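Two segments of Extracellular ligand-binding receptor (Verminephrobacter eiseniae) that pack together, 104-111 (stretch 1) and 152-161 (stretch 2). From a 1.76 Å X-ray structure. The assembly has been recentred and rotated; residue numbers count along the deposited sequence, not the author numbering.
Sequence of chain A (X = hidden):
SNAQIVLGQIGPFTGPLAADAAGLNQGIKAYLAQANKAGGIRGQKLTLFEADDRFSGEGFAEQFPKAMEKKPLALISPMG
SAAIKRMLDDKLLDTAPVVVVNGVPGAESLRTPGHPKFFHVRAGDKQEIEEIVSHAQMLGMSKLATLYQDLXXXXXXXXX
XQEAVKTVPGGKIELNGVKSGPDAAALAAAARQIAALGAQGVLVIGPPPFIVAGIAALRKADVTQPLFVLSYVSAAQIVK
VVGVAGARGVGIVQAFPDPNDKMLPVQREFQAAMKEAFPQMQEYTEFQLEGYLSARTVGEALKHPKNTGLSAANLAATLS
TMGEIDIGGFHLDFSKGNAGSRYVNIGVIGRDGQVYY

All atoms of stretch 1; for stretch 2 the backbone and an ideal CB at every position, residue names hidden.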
# COMPACT_ATOMS: atom_id res chain seq x y z
N VAL A 104 -2.24 -0.30 4.99
CA VAL A 104 -1.84 -1.27 3.97
C VAL A 104 -2.25 -2.64 4.48
O VAL A 104 -1.86 -3.02 5.58
CB VAL A 104 -0.32 -1.28 3.79
CG1 VAL A 104 0.11 -2.34 2.77
CG2 VAL A 104 0.17 0.10 3.40
N PRO A 105 -3.00 -3.42 3.68
CA PRO A 105 -3.41 -3.17 2.30
C PRO A 105 -4.66 -2.31 2.22
O PRO A 105 -5.36 -2.14 3.23
CB PRO A 105 -3.77 -4.58 1.81
CG PRO A 105 -4.32 -5.24 3.02
CD PRO A 105 -3.48 -4.72 4.17
N GLY A 106 -4.94 -1.81 1.02
CA GLY A 106 -6.14 -1.03 0.77
C GLY A 106 -7.35 -1.89 0.46
O GLY A 106 -8.16 -1.54 -0.40
N ALA A 107 -7.48 -3.02 1.15
CA ALA A 107 -8.60 -3.94 0.91
C ALA A 107 -9.94 -3.24 1.10
O ALA A 107 -10.09 -2.39 1.99
CB ALA A 107 -8.49 -5.16 1.82
N GLU A 108 -10.91 -3.59 0.27
CA GLU A 108 -12.21 -2.93 0.34
C GLU A 108 -12.85 -3.19 1.71
O GLU A 108 -13.50 -2.31 2.27
CB GLU A 108 -13.12 -3.37 -0.81
CG GLU A 108 -14.47 -2.64 -0.90
CD GLU A 108 -14.35 -1.13 -1.12
OE1 GLU A 108 -13.25 -0.64 -1.46
OE2 GLU A 108 -15.37 -0.42 -0.93
N SER A 109 -12.62 -4.39 2.26
CA SER A 109 -13.23 -4.76 3.54
C SER A 109 -12.69 -3.94 4.72
O SER A 109 -13.33 -3.89 5.78
CB SER A 109 -13.06 -6.25 3.81
OG SER A 109 -11.68 -6.61 3.83
N LEU A 110 -11.52 -3.33 4.55
CA LEU A 110 -10.91 -2.52 5.61
C LEU A 110 -11.26 -1.04 5.45
O LEU A 110 -11.11 -0.23 6.37
CB LEU A 110 -9.39 -2.70 5.60
CG LEU A 110 -8.89 -4.14 5.69
CD1 LEU A 110 -7.37 -4.18 5.60
CD2 LEU A 110 -9.39 -4.81 6.97
N ARG A 111 -11.74 -0.69 4.27
CA ARG A 111 -11.98 0.69 3.89
C ARG A 111 -13.47 1.01 3.96
O ARG A 111 -13.88 2.17 4.12
CB ARG A 111 -11.46 0.85 2.45
CG ARG A 111 -11.60 2.22 1.86
CD ARG A 111 -10.87 2.26 0.54
NE ARG A 111 -9.42 2.17 0.71
CZ ARG A 111 -8.56 3.02 0.16
NH1 ARG A 111 -7.26 2.88 0.36
NH2 ARG A 111 -9.01 4.01 -0.59
N UNK A 152 -8.96 -13.27 4.76
CA UNK A 152 -10.13 -12.40 4.58
C UNK A 152 -9.95 -11.29 3.53
O UNK A 152 -10.87 -11.07 2.74
CB UNK A 152 -10.48 -11.76 5.92
N UNK A 153 -8.81 -10.60 3.54
CA UNK A 153 -8.57 -9.54 2.56
C UNK A 153 -8.34 -10.07 1.14
O UNK A 153 -8.55 -9.36 0.15
CB UNK A 153 -7.36 -8.71 2.99
N UNK A 154 -7.89 -11.32 1.05
CA UNK A 154 -7.76 -11.99 -0.24
C UNK A 154 -9.13 -12.32 -0.80
O UNK A 154 -9.39 -12.10 -1.99
CB UNK A 154 -6.92 -13.26 -0.11
N UNK A 155 -9.99 -12.87 0.05
CA UNK A 155 -11.38 -13.15 -0.33
C UNK A 155 -12.10 -11.85 -0.72
O UNK A 155 -12.91 -11.83 -1.65
CB UNK A 155 -12.12 -13.84 0.82
N UNK A 156 -11.79 -10.77 -0.00
CA UNK A 156 -12.36 -9.46 -0.32
C UNK A 156 -11.91 -9.03 -1.70
O UNK A 156 -12.72 -8.55 -2.50
CB UNK A 156 -11.96 -8.41 0.72
N UNK A 157 -10.62 -9.20 -1.99
CA UNK A 157 -10.10 -8.92 -3.31
C UNK A 157 -10.78 -9.75 -4.38
O UNK A 157 -11.16 -9.24 -5.43
CB UNK A 157 -8.59 -9.16 -3.34
N UNK A 158 -10.97 -11.04 -4.11
CA UNK A 158 -11.57 -11.93 -5.09
C UNK A 158 -13.00 -11.49 -5.40
O UNK A 158 -13.43 -11.50 -6.56
CB UNK A 158 -11.55 -13.37 -4.59
N UNK A 159 -13.75 -11.11 -4.38
CA UNK A 159 -15.12 -10.64 -4.58
C UNK A 159 -15.13 -9.37 -5.41
O UNK A 159 -16.02 -9.17 -6.24
CB UNK A 159 -15.81 -10.40 -3.24
N UNK A 160 -14.15 -8.50 -5.18
CA UNK A 160 -14.04 -7.26 -5.95
C UNK A 160 -13.76 -7.56 -7.42
O UNK A 160 -14.36 -6.95 -8.31
CB UNK A 160 -12.94 -6.37 -5.37
N UNK A 161 -12.86 -8.51 -7.68
CA UNK A 161 -12.57 -8.91 -9.06
C UNK A 161 -13.83 -9.43 -9.73
O UNK A 161 -14.13 -9.06 -10.86
CB UNK A 161 -11.47 -9.97 -9.10

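Stretch 2 is a helix, and every third or fourth position, 153, 156 and 160, turns its CA-to-CB bond toward the turn formed by stretch 1; these carry the contact.

Position 152 begins the helix with phi/psi of -53/-44, its CB sideways and nothing of stretch 1 within 5.5 Å. Many residues would serve; with that phi, proline is among them, and it is Pro152, whose O accepts the N of position 156.

The CA-to-CB bond of position 153 points toward stretch 1. Its ideal CB lies 3.9 Å from Ala107 CB and 4.6 Å from Pro105 CG, so the surroundings are mostly apolar with one hydroxyl nearby. A small or branched residue such as alanine, valine or threonine would suit. The residue is Thr153, chi1 in p. Its CG2 sits among four neighbours: Thr153 CG2 is 3.7 Å from Ala107 CB, 3.9 Å from Leu110 CD1, 4.2 Å from Ser109 OG and 4.4 Å from Pro105 CG. Thr153 OG1 is hydrogen-bonded elsewhere in the structure, so threonine gives this contact a methyl while its hydroxyl is satisfied.

Position 154 points away and asks nothing of stretch 1; helical angles of -72/-46 admit most residues, and it is Gly154. Position 155, out of reach, is equally free: Thr155.

Position 156 again points toward stretch 1, its ideal CB 3.6 Å from Ser109 OG and 5.0 Å from Glu108 N. Backbone N-H groups at the start of a turn invite an acceptor, and the short gap favours a small side chain: serine, threonine, perhaps alanine if polarity is forgone. Ser156 is found, chi1 in t. Its OG takes a weak hydrogen bond from Ser109 N, 3.3 Å from Ser109 N to Ser156 OG with an angle of 137°. A water adds a second link: its O accepts from Glu108 N at 2.8 Å and is hydrogen-bonded to Ser156 OG at 3.0 Å.

Positions 157, 158 and 159 make no contact: 157 points sideways and the others are out of reach, so stretch 1 leaves all three open. They are Gly157, the selenomethionine Met158 and Ala159.

Position 160 points toward stretch 1 from farther off, its ideal CB 5.5 Å from Glu108 CB. A branched or longer aliphatic chain could close that gap. Val160, chi1 in t, does so, with Val160 CG2 4.0 Å from Glu108 CB, while the end of the glutamate leads away.

Position 161 is out of reach and unconstrained here; it is Val161.

Stretch 2 (152-161) PTGTSGMAVV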
# COMPACT_ATOMS: atom_id res chain seq x y z
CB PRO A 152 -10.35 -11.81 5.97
CG PRO A 152 -9.88 -12.90 6.89
CD PRO A 152 -8.70 -13.55 6.19
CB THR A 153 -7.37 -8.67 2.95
OG1 THR A 153 -6.24 -9.51 3.23
CG2 THR A 153 -7.71 -7.84 4.18
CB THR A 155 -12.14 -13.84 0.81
OG1 THR A 155 -11.50 -15.08 1.13
CG2 THR A 155 -13.58 -14.11 0.40
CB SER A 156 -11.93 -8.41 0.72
OG SER A 156 -12.32 -7.10 0.32
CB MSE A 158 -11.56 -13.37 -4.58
CG MSE A 158 -12.04 -14.38 -5.60
SE MSE A 158 -10.82 -14.45 -7.12
CE MSE A 158 -12.12 -14.22 -8.53
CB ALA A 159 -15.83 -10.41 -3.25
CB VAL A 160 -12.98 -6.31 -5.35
CG1 VAL A 160 -12.67 -5.18 -6.31
CG2 VAL A 160 -13.48 -5.75 -4.03
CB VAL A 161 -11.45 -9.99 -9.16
CG1 VAL A 161 -11.13 -10.25 -10.62
CG2 VAL A 161 -10.18 -9.52 -8.46
O HOH W 1 -10.54 -5.65 -1.63
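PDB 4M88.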